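Local structure of AlkZ (Streptomyces sahachiroi, 5UUJ) at residues G92-L97 with M201-A207; V120-T124 with P168-V174; G173-P179 with F187-Q193. The protein belongs to the AlkZ-like DNA glycosylase family, whose fold is related to that of helix-turn-helix proteins. All coordinates share one frame; numbering follows the deposited sequence.

Along the chain, contact 1 closes the longest loop, and contacts 2 and 3 follow one another inside it. The centres of contacts 1 and 2 are about 14 Å apart, those of 2 and 3 about 12 Å, and those of 1 and 3 about 18 Å. Contacts 2 and 3 share G173 and V174, between helix 162-172 and the hairpin of strands 176-177 and 186-188. Helices 117-130, 138-146 and 162-172 with strands 136-137, 176-177 and 186-188 follow the order of a winged helix-turn-helix, consistent with the kinship of the family. M201 and L95 of contact 1 touch the W171 carbonyl of contact 2. Helix 91-100 and the loop leading into helix 204-219 thus meet the end of helix 162-172.

Contact 1 of 3, residues G92-L97 with M201-A207; sequences GPYLSL and MPEPDEA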
ATOM      1  N   GLY A  92       8.908 -10.719   1.424  1.00 18.83           N
ATOM      2  CA  GLY A  92      10.362 -10.651   1.448  1.00 21.41           C
ATOM      3  C   GLY A  92      10.981  -9.555   0.601  1.00 21.20           C
ATOM      4  O   GLY A  92      11.642  -8.660   1.131  1.00 18.31           O
ATOM      5  N   PRO A  93      10.779  -9.620  -0.725  1.00 19.05           N
ATOM      6  CA  PRO A  93      11.357  -8.637  -1.649  1.00 19.18           C
ATOM      7  C   PRO A  93      10.999  -7.191  -1.309  1.00 18.46           C
ATOM      8  O   PRO A  93      11.867  -6.325  -1.413  1.00 18.51           O
ATOM      9  CB  PRO A  93      10.769  -9.049  -2.998  1.00 20.86           C
ATOM     10  CG  PRO A  93      10.551 -10.517  -2.865  1.00 20.21           C
ATOM     11  CD  PRO A  93      10.101 -10.711  -1.443  1.00 19.60           C
ATOM     12  N   TYR A  94       9.754  -6.934  -0.909  1.00 17.90           N
ATOM     13  CA  TYR A  94       9.344  -5.584  -0.531  1.00 17.34           C
ATOM     14  C   TYR A  94      10.126  -5.099   0.684  1.00 18.69           C
ATOM     15  O   TYR A  94      10.642  -3.982   0.694  1.00 16.99           O
ATOM     16  CB  TYR A  94       7.849  -5.520  -0.221  1.00 16.89           C
ATOM     17  CG  TYR A  94       6.949  -5.832  -1.389  1.00 17.10           C
ATOM     18  CD1 TYR A  94       6.798  -4.933  -2.435  1.00 17.26           C
ATOM     19  CD2 TYR A  94       6.237  -7.022  -1.435  1.00 17.23           C
ATOM     20  CE1 TYR A  94       5.968  -5.220  -3.505  1.00 17.50           C
ATOM     21  CE2 TYR A  94       5.408  -7.316  -2.493  1.00 17.44           C
ATOM     22  CZ  TYR A  94       5.275  -6.413  -3.525  1.00 17.55           C
ATOM     23  OH  TYR A  94       4.446  -6.710  -4.578  1.00 17.80           O
ATOM     24  N   LEU A  95      10.199  -5.945   1.707  1.00 16.97           N
ATOM     25  CA  LEU A  95      10.860  -5.589   2.957  1.00 16.74           C
ATOM     26  C   LEU A  95      12.362  -5.385   2.770  1.00 17.04           C
ATOM     27  O   LEU A  95      12.949  -4.473   3.356  1.00 16.84           O
ATOM     28  CB  LEU A  95      10.607  -6.668   4.013  1.00 16.77           C
ATOM     29  CG  LEU A  95       9.156  -6.853   4.473  1.00 16.53           C
ATOM     30  CD1 LEU A  95       9.063  -8.001   5.469  1.00 16.79           C
ATOM     31  CD2 LEU A  95       8.597  -5.584   5.087  1.00 16.07           C
ATOM     32  N   SER A  96      12.977  -6.235   1.952  1.00 18.12           N
ATOM     33  CA  SER A  96      14.405  -6.136   1.667  1.00 18.04           C
ATOM     34  C   SER A  96      14.760  -4.776   1.069  1.00 20.59           C
ATOM     35  O   SER A  96      15.782  -4.183   1.411  1.00 18.07           O
ATOM     36  CB  SER A  96      14.838  -7.250   0.712  1.00 19.55           C
ATOM     37  OG  SER A  96      16.202  -7.114   0.350  1.00 23.78           O
ATOM     38  N   LEU A  97      13.905  -4.282   0.183  1.00 23.19           N
ATOM     39  CA  LEU A  97      14.144  -3.002  -0.469  1.00 20.14           C
ATOM     40  C   LEU A  97      13.974  -1.840   0.507  1.00 19.19           C
ATOM     41  O   LEU A  97      14.640  -0.814   0.374  1.00 17.89           O
ATOM     42  CB  LEU A  97      13.208  -2.832  -1.668  1.00 19.29           C
ATOM     43  CG  LEU A  97      13.874  -2.932  -3.042  1.00 23.54           C
ATOM     44  CD1 LEU A  97      14.600  -4.256  -3.209  1.00 21.82           C
ATOM     45  CD2 LEU A  97      12.847  -2.740  -4.147  1.00 21.78           C
HETATM   46  N   MSE A 201      14.788 -14.117   3.304  1.00 34.59           N
HETATM   47  CA  MSE A 201      14.728 -12.804   2.682  1.00 30.21           C
HETATM   48  C   MSE A 201      15.863 -12.588   1.687  1.00 27.13           C
HETATM   49  O   MSE A 201      17.014 -12.908   1.980  1.00 29.14           O
HETATM   50  CB  MSE A 201      14.760 -11.717   3.742  1.00 30.77           C
HETATM   51  CG  MSE A 201      13.858 -10.561   3.392  1.00 29.68           C
HETATM   52 SE   MSE A 201      13.287  -9.605   4.964  1.00 78.51          SE
HETATM   53  CE  MSE A 201      14.721  -8.270   4.969  1.00 32.69           C
ATOM     54  N   PRO A 202      15.543 -12.038   0.505  1.00 25.21           N
ATOM     55  CA  PRO A 202      16.561 -11.851  -0.533  1.00 28.53           C
ATOM     56  C   PRO A 202      17.375 -10.582  -0.325  1.00 28.10           C
ATOM     57  O   PRO A 202      16.936  -9.689   0.399  1.00 25.76           O
ATOM     58  CB  PRO A 202      15.729 -11.754  -1.809  1.00 24.36           C
ATOM     59  CG  PRO A 202      14.473 -11.084  -1.352  1.00 20.72           C
ATOM     60  CD  PRO A 202      14.223 -11.552   0.060  1.00 21.19           C
ATOM     61  N   GLU A 203      18.541 -10.508  -0.959  1.00 25.69           N
ATOM     62  CA  GLU A 203      19.309  -9.274  -0.974  1.00 29.09           C
ATOM     63  C   GLU A 203      18.586  -8.274  -1.871  1.00 27.18           C
ATOM     64  O   GLU A 203      17.784  -8.671  -2.714  1.00 26.64           O
ATOM     65  CB  GLU A 203      20.736  -9.520  -1.467  1.00 33.77           C
ATOM     66  CG  GLU A 203      21.504 -10.580  -0.679  1.00 35.31           C
ATOM     67  CD  GLU A 203      21.799 -10.166   0.755  1.00 39.23           C
ATOM     68  OE1 GLU A 203      21.536  -8.999   1.113  1.00 40.96           O
ATOM     69  OE2 GLU A 203      22.302 -11.010   1.526  1.00 46.44           O
ATOM     70  N   PRO A 204      18.857  -6.972  -1.690  1.00 26.37           N
ATOM     71  CA  PRO A 204      18.132  -5.953  -2.462  1.00 23.53           C
ATOM     72  C   PRO A 204      18.273  -6.095  -3.982  1.00 23.34           C
ATOM     73  O   PRO A 204      17.296  -5.869  -4.690  1.00 24.28           O
ATOM     74  CB  PRO A 204      18.760  -4.639  -1.983  1.00 23.80           C
ATOM     75  CG  PRO A 204      19.305  -4.948  -0.628  1.00 25.35           C
ATOM     76  CD  PRO A 204      19.771  -6.370  -0.703  1.00 29.12           C
ATOM     77  N   ASP A 205      19.455  -6.458  -4.470  1.00 25.24           N
ATOM     78  CA  ASP A 205      19.671  -6.574  -5.913  1.00 28.40           C
ATOM     79  C   ASP A 205      18.761  -7.628  -6.542  1.00 26.56           C
ATOM     80  O   ASP A 205      18.203  -7.408  -7.614  1.00 33.38           O
ATOM     81  CB  ASP A 205      21.133  -6.914  -6.222  1.00 27.87           C
ATOM     82  CG  ASP A 205      22.070  -5.733  -6.021  1.00 33.58           C
ATOM     83  OD1 ASP A 205      21.595  -4.579  -5.970  1.00 31.76           O
ATOM     84  OD2 ASP A 205      23.292  -5.966  -5.929  1.00 36.62           O
ATOM     85  N   GLU A 206      18.613  -8.766  -5.874  1.00 28.63           N
ATOM     86  CA  GLU A 206      17.794  -9.856  -6.396  1.00 34.81           C
ATOM     87  C   GLU A 206      16.305  -9.604  -6.178  1.00 30.45           C
ATOM     88  O   GLU A 206      15.463 -10.150  -6.891  1.00 35.02           O
ATOM     89  CB  GLU A 206      18.195 -11.175  -5.738  1.00 38.67           C
ATOM     90  CG  GLU A 206      19.662 -11.527  -5.920  1.00 45.15           C
ATOM     91  CD  GLU A 206      20.077 -12.725  -5.090  1.00 53.50           C
ATOM     92  OE1 GLU A 206      19.195 -13.345  -4.456  1.00 55.15           O
ATOM     93  OE2 GLU A 206      21.286 -13.046  -5.069  1.00 56.14           O
ATOM     94  N   ALA A 207      15.989  -8.774  -5.190  1.00 19.39           N
ATOM     95  CA  ALA A 207      14.606  -8.456  -4.851  1.00 17.87           C
ATOM     96  C   ALA A 207      14.016  -7.395  -5.773  1.00 17.10           C
ATOM     97  O   ALA A 207      12.826  -7.422  -6.079  1.00 16.36           O
ATOM     98  CB  ALA A 207      14.525  -7.989  -3.418  1.00 17.11           C
TER
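The backbones of G92-L97 and M201-A207 come close at three points: G92 by M201, P93 by A207 and L97 by P204, with P93 CA 4.6 Å from A207 CA and L97 CA 5.3 Å from P204 CA. The contact joins one turn of helix 91-100 to the loop and N-terminal turn of helix 204-219, with E203 in the N-cap position. The centre of the contact is S96. With chi1 at 176°, opposite the backbone N, the S96 hydroxyl faces the loop and reaches P202 O. It gives a hydrogen bond of 2.7 Å from S96 OG to P202 O. The hydroxyl comes to that oxygen tilted 33° from the carbonyl plane. S96 OG also lies near P204 N, but a proline nitrogen carries no hydrogen, so this is only packing. P204 CG and CD sit beside the same hydroxyl.

The P202 ring lies on the backbone of G92 and P93. P202 CD is 3.8 Å from G92 C, at a residue with no side chain. A207 turns its methyl toward helix 91-100. A207 CB meets both P93 CB and L97 CD1, the latter at 3.7 Å. The same L97 CD1 meets the carbonyl oxygen of P204. P93 and L97 also touch V211, further along helix 204-219.

M201 is a selenomethionine. Its CG lies by G92 O, next to the P202 ring, and SE and CE go on to L95 and S96. SE lies by L95 CB. The bend at chi3, 92°, then turns CE toward S96. M201 CE ends 3.9 Å from S96 CA and also touches the W171 carbonyl oxygen.

Contact 2 of 3, residues V120-T124 with P168-V174; sequences VDELT and PLAWRGV
The guanidinium of R172 meets D121 OD1 and T124 OG1 at its edge, both near its plane, while V120 CG1 comes up to NH1 obliquely. The contact packs helix 117-130 against helix 162-172, two helices of what is probably a winged helix-turn-helix unit. The short axes cross at -55°, 10.1 Å apart at their closest. R172 grips the carboxylate end-on, with NH1 and NH2 both on OD1. This is a salt bridge, D121 OD1 being 2.8 Å from R172 NH1 and nearly as close to NH2. NH2 meets that oxygen on its syn side and NH1 on its anti side. The two flat groups are turned 34° apart.

R172 NH1 has a second bond, 3.1 Å to T124 OG1. That hydroxyl passes its own hydrogen on to V120 O, one turn back. T124 OG1 sits beside its own backbone N, chi1 -63°, within reach of V120 O. V120 O therefore takes two donors, T124 N and T124 OG1, from opposite faces of its plane.

Apolar groups complete the contact. L169 CD1 reaches L123 CB and also lies 3.4 Å from T124 OG1. V120 CG1 lies 3.9 Å from P168 CB. G173 ends helix 162-172 with positive phi in a Schellman motif. The chain then brings V174 CG1 to within 3.7 Å of T124 CG2.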
ATOM      1  N   VAL A 120      20.162  -0.572  17.082  1.00 18.84           N
ATOM      2  CA  VAL A 120      19.117  -1.103  16.210  1.00 17.69           C
ATOM      3  C   VAL A 120      19.439  -2.559  15.874  1.00 17.47           C
ATOM      4  O   VAL A 120      18.554  -3.413  15.884  1.00 17.24           O
ATOM      5  CB  VAL A 120      18.966  -0.270  14.914  1.00 16.83           C
ATOM      6  CG1 VAL A 120      18.080  -0.983  13.896  1.00 15.89           C
ATOM      7  CG2 VAL A 120      18.385   1.098  15.231  1.00 17.36           C
ATOM      8  N   ASP A 121      20.709  -2.841  15.598  1.00 18.25           N
ATOM      9  CA  ASP A 121      21.140  -4.206  15.308  1.00 18.10           C
ATOM     10  C   ASP A 121      20.900  -5.115  16.507  1.00 19.36           C
ATOM     11  O   ASP A 121      20.405  -6.232  16.358  1.00 19.27           O
ATOM     12  CB  ASP A 121      22.622  -4.244  14.921  1.00 18.67           C
ATOM     13  CG  ASP A 121      22.895  -3.618  13.567  1.00 20.28           C
ATOM     14  OD1 ASP A 121      21.932  -3.352  12.813  1.00 19.73           O
ATOM     15  OD2 ASP A 121      24.085  -3.402  13.252  1.00 21.08           O
ATOM     16  N   GLU A 122      21.258  -4.634  17.695  1.00 20.22           N
ATOM     17  CA  GLU A 122      21.065  -5.404  18.917  1.00 21.57           C
ATOM     18  C   GLU A 122      19.587  -5.710  19.128  1.00 21.08           C
ATOM     19  O   GLU A 122      19.219  -6.833  19.477  1.00 21.71           O
ATOM     20  CB  GLU A 122      21.623  -4.651  20.123  1.00 22.98           C
ATOM     21  CG  GLU A 122      23.134  -4.508  20.120  1.00 25.24           C
ATOM     22  CD  GLU A 122      23.632  -3.573  21.206  1.00 25.34           C
ATOM     23  OE1 GLU A 122      22.802  -3.063  21.986  1.00 28.96           O
ATOM     24  OE2 GLU A 122      24.856  -3.346  21.281  1.00 27.47           O
ATOM     25  N   LEU A 123      18.745  -4.706  18.906  1.00 20.16           N
ATOM     26  CA  LEU A 123      17.304  -4.868  19.050  1.00 19.77           C
ATOM     27  C   LEU A 123      16.751  -5.861  18.044  1.00 18.84           C
ATOM     28  O   LEU A 123      15.863  -6.648  18.368  1.00 19.07           O
ATOM     29  CB  LEU A 123      16.597  -3.527  18.887  1.00 19.27           C
ATOM     30  CG  LEU A 123      16.773  -2.556  20.049  1.00 24.01           C
ATOM     31  CD1 LEU A 123      16.371  -1.163  19.605  1.00 20.32           C
ATOM     32  CD2 LEU A 123      15.956  -3.003  21.256  1.00 24.87           C
ATOM     33  N   THR A 124      17.270  -5.812  16.820  1.00 18.00           N
ATOM     34  CA  THR A 124      16.846  -6.727  15.769  1.00 18.79           C
ATOM     35  C   THR A 124      17.047  -8.168  16.228  1.00 18.53           C
ATOM     36  O   THR A 124      16.136  -8.993  16.141  1.00 18.58           O
ATOM     37  CB  THR A 124      17.626  -6.482  14.460  1.00 17.54           C
ATOM     38  OG1 THR A 124      17.346  -5.163  13.975  1.00 18.56           O
ATOM     39  CG2 THR A 124      17.243  -7.498  13.391  1.00 16.70           C
ATOM     40  N   PRO A 168      12.633  -0.397  11.297  1.00 18.35           N
ATOM     41  CA  PRO A 168      13.778  -1.177  10.810  1.00 23.26           C
ATOM     42  C   PRO A 168      13.637  -2.670  11.100  1.00 17.52           C
ATOM     43  O   PRO A 168      14.045  -3.504  10.289  1.00 14.05           O
ATOM     44  CB  PRO A 168      14.961  -0.586  11.581  1.00 18.69           C
ATOM     45  CG  PRO A 168      14.547   0.797  11.907  1.00 19.96           C
ATOM     46  CD  PRO A 168      13.057   0.777  12.078  1.00 17.87           C
ATOM     47  N   LEU A 169      13.055  -2.995  12.249  1.00 15.74           N
ATOM     48  CA  LEU A 169      12.847  -4.386  12.633  1.00 15.58           C
ATOM     49  C   LEU A 169      11.825  -5.044  11.714  1.00 21.01           C
ATOM     50  O   LEU A 169      11.995  -6.195  11.309  1.00 14.57           O
ATOM     51  CB  LEU A 169      12.391  -4.483  14.091  1.00 19.14           C
ATOM     52  CG  LEU A 169      13.480  -4.581  15.164  1.00 27.99           C
ATOM     53  CD1 LEU A 169      14.534  -3.508  14.996  1.00 21.10           C
ATOM     54  CD2 LEU A 169      12.858  -4.489  16.550  1.00 29.48           C
ATOM     55  N   ALA A 170      10.766  -4.311  11.385  1.00 15.48           N
ATOM     56  CA  ALA A 170       9.761  -4.813  10.457  1.00 17.45           C
ATOM     57  C   ALA A 170      10.409  -5.066   9.103  1.00 15.39           C
ATOM     58  O   ALA A 170      10.222  -6.121   8.505  1.00 13.82           O
ATOM     59  CB  ALA A 170       8.605  -3.830  10.325  1.00 16.51           C
ATOM     60  N   TRP A 171      11.195  -4.099   8.641  1.00 15.30           N
ATOM     61  CA  TRP A 171      11.858  -4.192   7.346  1.00 13.17           C
ATOM     62  C   TRP A 171      12.856  -5.343   7.291  1.00 15.54           C
ATOM     63  O   TRP A 171      13.084  -5.916   6.228  1.00 15.35           O
ATOM     64  CB  TRP A 171      12.567  -2.878   7.019  1.00 13.12           C
ATOM     65  CG  TRP A 171      11.637  -1.729   6.788  1.00 13.74           C
ATOM     66  CD1 TRP A 171      10.289  -1.788   6.568  1.00 14.11           C
ATOM     67  CD2 TRP A 171      11.986  -0.342   6.757  1.00 14.32           C
ATOM     68  NE1 TRP A 171       9.782  -0.526   6.396  1.00 14.87           N
ATOM     69  CE2 TRP A 171      10.802   0.381   6.509  1.00 15.03           C
ATOM     70  CE3 TRP A 171      13.185   0.357   6.909  1.00 14.51           C
ATOM     71  CZ2 TRP A 171      10.786   1.771   6.414  1.00 15.96           C
ATOM     72  CZ3 TRP A 171      13.165   1.736   6.813  1.00 15.44           C
ATOM     73  CH2 TRP A 171      11.975   2.427   6.569  1.00 16.16           C
ATOM     74  N   ARG A 172      13.452  -5.676   8.432  1.00 16.77           N
ATOM     75  CA  ARG A 172      14.405  -6.783   8.496  1.00 15.20           C
ATOM     76  C   ARG A 172      13.689  -8.120   8.688  1.00 15.40           C
ATOM     77  O   ARG A 172      14.312  -9.177   8.626  1.00 16.61           O
ATOM     78  CB  ARG A 172      15.423  -6.552   9.612  1.00 15.48           C
ATOM     79  CG  ARG A 172      16.627  -5.749   9.148  1.00 20.26           C
ATOM     80  CD  ARG A 172      17.368  -5.099  10.299  1.00 17.64           C
ATOM     81  NE  ARG A 172      18.625  -4.508   9.854  1.00 16.26           N
ATOM     82  CZ  ARG A 172      19.559  -4.026  10.667  1.00 18.88           C
ATOM     83  NH1 ARG A 172      19.388  -4.056  11.984  1.00 21.68           N
ATOM     84  NH2 ARG A 172      20.670  -3.515  10.161  1.00 16.08           N
ATOM     85  N   GLY A 173      12.380  -8.063   8.916  1.00 16.33           N
ATOM     86  CA  GLY A 173      11.557  -9.257   8.986  1.00 16.25           C
ATOM     87  C   GLY A 173      11.581  -9.990  10.313  1.00 17.04           C
ATOM     88  O   GLY A 173      11.325 -11.192  10.349  1.00 17.33           O
ATOM     89  N   VAL A 174      11.874  -9.281  11.402  1.00 19.10           N
ATOM     90  CA  VAL A 174      11.916  -9.906  12.723  1.00 18.25           C
ATOM     91  C   VAL A 174      10.670  -9.591  13.546  1.00 17.98           C
ATOM     92  O   VAL A 174      10.541 -10.062  14.673  1.00 18.71           O
ATOM     93  CB  VAL A 174      13.172  -9.480  13.525  1.00 20.48           C
ATOM     94  CG1 VAL A 174      14.436  -9.894  12.789  1.00 19.90           C
ATOM     95  CG2 VAL A 174      13.179  -7.981  13.802  1.00 19.15           C
TER

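Contact 3 of 3, residues G173-P179 with F187-Q193; sequences GVLCHGP and FTLPASQ
C176 CB lies 4.1 Å from P190 CG, on the face of the hairpin that it shares with T188. One bond further out, C176 SG rests between three neighbours: the ring carbon P190 CG, the carbonyl oxygen of T188 and the amide nitrogen Q193 NE2. It is 3.7 Å from P190 CG. The backbone of C176 pairs with that of T188 in the hairpin. C176 and T188 are an antiparallel hydrogen-bonded pair, with C176 N 3.0 Å from T188 O and T188 N 2.9 Å from C176 O. H177 and F187 are the next pair, non-hydrogen-bonded. The L175 and F187 side chains run side by side in the same direction, and L175 CD1 comes obliquely to F187 CD1.

Q193 reaches back from the short helix to the strand. CG is anti to the backbone N, chi1 -179°, and the chain beyond is extended. Its amide then gives a nearly straight bond, 3.1 Å from Q193 NE2 to H177 O at 167°. The oxygen lies close to the amide plane, and the donor lies in the carbonyl plane. Q193 OE1 turns to P179 CD. A water joins G173 O to A191 N, tying the chain just past helix 162-172 to the first turn of helix 190-194.

Strand 186-188 is the middle strand of a small antiparallel sheet, between 176-177 and 136-137. T188 OG1 bonds outside the hairpin, to V134 O. V174 and L175 rest on L169 of helix 162-172. V174 and L189 lean on A128 of helix 117-130. By its place after helix 162-172, the hairpin probably forms the wing of a winged-helix unit.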
ATOM      1  N   GLY A 173      12.380  -8.063   8.916  1.00 16.33           N
ATOM      2  CA  GLY A 173      11.557  -9.257   8.986  1.00 16.25           C
ATOM      3  C   GLY A 173      11.581  -9.990  10.313  1.00 17.04           C
ATOM      4  O   GLY A 173      11.325 -11.192  10.349  1.00 17.33           O
ATOM      5  N   VAL A 174      11.874  -9.281  11.402  1.00 19.10           N
ATOM      6  CA  VAL A 174      11.916  -9.906  12.723  1.00 18.25           C
ATOM      7  C   VAL A 174      10.670  -9.591  13.546  1.00 17.98           C
ATOM      8  O   VAL A 174      10.541 -10.062  14.673  1.00 18.71           O
ATOM      9  CB  VAL A 174      13.172  -9.480  13.525  1.00 20.48           C
ATOM     10  CG1 VAL A 174      14.436  -9.894  12.789  1.00 19.90           C
ATOM     11  CG2 VAL A 174      13.179  -7.981  13.802  1.00 19.15           C
ATOM     12  N   LEU A 175       9.754  -8.800  12.996  1.00 19.65           N
ATOM     13  CA  LEU A 175       8.480  -8.572  13.669  1.00 19.79           C
ATOM     14  C   LEU A 175       7.365  -8.220  12.699  1.00 18.94           C
ATOM     15  O   LEU A 175       7.592  -7.665  11.624  1.00 16.76           O
ATOM     16  CB  LEU A 175       8.608  -7.475  14.744  1.00 22.44           C
ATOM     17  CG  LEU A 175       8.756  -5.980  14.423  1.00 22.37           C
ATOM     18  CD1 LEU A 175       7.464  -5.318  13.983  1.00 26.23           C
ATOM     19  CD2 LEU A 175       9.267  -5.268  15.663  1.00 26.24           C
ATOM     20  N   CYS A 176       6.152  -8.578  13.103  1.00 16.29           N
ATOM     21  CA  CYS A 176       4.938  -8.237  12.382  1.00 20.89           C
ATOM     22  C   CYS A 176       3.800  -8.334  13.382  1.00 19.82           C
ATOM     23  O   CYS A 176       4.024  -8.723  14.524  1.00 17.46           O
ATOM     24  CB  CYS A 176       4.709  -9.176  11.197  1.00 20.78           C
ATOM     25  SG  CYS A 176       4.507 -10.918  11.666  1.00 17.73           S
ATOM     26  N   HIS A 177       2.588  -7.985  12.968  1.00 20.76           N
ATOM     27  CA  HIS A 177       1.434  -8.132  13.846  1.00 17.08           C
ATOM     28  C   HIS A 177       1.130  -9.602  14.105  1.00 19.40           C
ATOM     29  O   HIS A 177       1.201 -10.431  13.199  1.00 18.49           O
ATOM     30  CB  HIS A 177       0.194  -7.468  13.249  1.00 17.95           C
ATOM     31  CG  HIS A 177       0.152  -5.981  13.418  1.00 23.39           C
ATOM     32  ND1 HIS A 177      -1.019  -5.295  13.631  1.00 27.91           N
ATOM     33  CD2 HIS A 177       1.137  -5.054  13.397  1.00 22.92           C
ATOM     34  CE1 HIS A 177      -0.760  -4.003  13.739  1.00 23.70           C
ATOM     35  NE2 HIS A 177       0.544  -3.831  13.600  1.00 20.86           N
ATOM     36  N   GLY A 178       0.789  -9.915  15.348  1.00 18.44           N
ATOM     37  CA  GLY A 178       0.185 -11.192  15.670  1.00 19.05           C
ATOM     38  C   GLY A 178      -1.318 -10.999  15.671  1.00 19.60           C
ATOM     39  O   GLY A 178      -1.804  -9.931  15.297  1.00 19.42           O
ATOM     40  N   PRO A 179      -2.065 -12.028  16.088  1.00 22.36           N
ATOM     41  CA  PRO A 179      -3.509 -11.850  16.247  1.00 25.05           C
ATOM     42  C   PRO A 179      -3.795 -10.824  17.334  1.00 24.28           C
ATOM     43  O   PRO A 179      -3.088 -10.809  18.340  1.00 24.30           O
ATOM     44  CB  PRO A 179      -4.004 -13.246  16.655  1.00 25.58           C
ATOM     45  CG  PRO A 179      -2.874 -14.184  16.313  1.00 22.24           C
ATOM     46  CD  PRO A 179      -1.629 -13.383  16.460  1.00 24.09           C
ATOM     47  N   PHE A 187       2.614  -8.337  18.696  1.00 20.56           N
ATOM     48  CA  PHE A 187       3.732  -8.524  17.779  1.00 19.60           C
ATOM     49  C   PHE A 187       4.231  -9.961  17.850  1.00 24.43           C
ATOM     50  O   PHE A 187       4.135 -10.606  18.893  1.00 21.55           O
ATOM     51  CB  PHE A 187       4.876  -7.564  18.111  1.00 19.82           C
ATOM     52  CG  PHE A 187       4.520  -6.115  17.960  1.00 19.83           C
ATOM     53  CD1 PHE A 187       4.624  -5.489  16.731  1.00 23.24           C
ATOM     54  CD2 PHE A 187       4.086  -5.377  19.047  1.00 23.80           C
ATOM     55  CE1 PHE A 187       4.301  -4.155  16.588  1.00 23.78           C
ATOM     56  CE2 PHE A 187       3.760  -4.042  18.909  1.00 27.10           C
ATOM     57  CZ  PHE A 187       3.868  -3.432  17.675  1.00 22.89           C
ATOM     58  N   THR A 188       4.769 -10.460  16.739  1.00 18.92           N
ATOM     59  CA  THR A 188       5.374 -11.784  16.727  1.00 19.21           C
ATOM     60  C   THR A 188       6.383 -11.913  15.583  1.00 18.58           C
ATOM     61  O   THR A 188       6.506 -11.017  14.747  1.00 17.82           O
ATOM     62  CB  THR A 188       4.299 -12.894  16.615  1.00 19.43           C
ATOM     63  OG1 THR A 188       4.870 -14.155  16.981  1.00 20.13           O
ATOM     64  CG2 THR A 188       3.720 -12.975  15.203  1.00 18.56           C
ATOM     65  N   LEU A 189       7.111 -13.026  15.570  1.00 19.07           N
ATOM     66  CA  LEU A 189       8.110 -13.294  14.538  1.00 18.83           C
ATOM     67  C   LEU A 189       7.443 -13.861  13.281  1.00 18.49           C
ATOM     68  O   LEU A 189       6.736 -14.870  13.363  1.00 18.65           O
ATOM     69  CB  LEU A 189       9.160 -14.274  15.064  1.00 19.91           C
ATOM     70  CG  LEU A 189      10.360 -14.552  14.158  1.00 20.09           C
ATOM     71  CD1 LEU A 189      11.292 -13.346  14.122  1.00 19.93           C
ATOM     72  CD2 LEU A 189      11.100 -15.790  14.627  1.00 21.40           C
ATOM     73  N   PRO A 190       7.653 -13.215  12.117  1.00 17.48           N
ATOM     74  CA  PRO A 190       7.073 -13.711  10.862  1.00 17.07           C
ATOM     75  C   PRO A 190       7.396 -15.180  10.577  1.00 18.85           C
ATOM     76  O   PRO A 190       6.526 -15.931  10.126  1.00 18.02           O
ATOM     77  CB  PRO A 190       7.706 -12.799   9.806  1.00 16.41           C
ATOM     78  CG  PRO A 190       7.967 -11.525  10.533  1.00 16.18           C
ATOM     79  CD  PRO A 190       8.338 -11.921  11.927  1.00 17.03           C
ATOM     80  N   ALA A 191       8.631 -15.585  10.853  1.00 18.63           N
ATOM     81  CA  ALA A 191       9.063 -16.954  10.590  1.00 20.47           C
ATOM     82  C   ALA A 191       8.240 -17.978  11.373  1.00 20.48           C
ATOM     83  O   ALA A 191       7.848 -19.005  10.826  1.00 20.92           O
ATOM     84  CB  ALA A 191      10.540 -17.107  10.917  1.00 21.24           C
ATOM     85  N   SER A 192       7.969 -17.700  12.645  1.00 20.48           N
ATOM     86  CA  SER A 192       7.251 -18.656  13.483  1.00 21.29           C
ATOM     87  C   SER A 192       5.747 -18.646  13.205  1.00 21.07           C
ATOM     88  O   SER A 192       5.080 -19.668  13.347  1.00 21.81           O
ATOM     89  CB  SER A 192       7.510 -18.375  14.971  1.00 22.94           C
ATOM     90  OG  SER A 192       6.911 -17.161  15.389  1.00 23.53           O
ATOM     91  N   GLN A 193       5.209 -17.500  12.801  1.00 22.34           N
ATOM     92  CA  GLN A 193       3.772 -17.398  12.553  1.00 19.99           C
ATOM     93  C   GLN A 193       3.363 -17.990  11.207  1.00 19.45           C
ATOM     94  O   GLN A 193       2.293 -18.582  11.091  1.00 25.36           O
ATOM     95  CB  GLN A 193       3.312 -15.939  12.625  1.00 18.95           C
ATOM     96  CG  GLN A 193       1.817 -15.771  12.398  1.00 18.56           C
ATOM     97  CD  GLN A 193       1.293 -14.429  12.871  1.00 21.59           C
ATOM     98  OE1 GLN A 193       0.504 -14.360  13.813  1.00 24.41           O
ATOM     99  NE2 GLN A 193       1.724 -13.354  12.217  1.00 20.33           N
TER
HETATM  100  O   HOH W   1      10.941 -13.876  10.728  1.00 15.40           O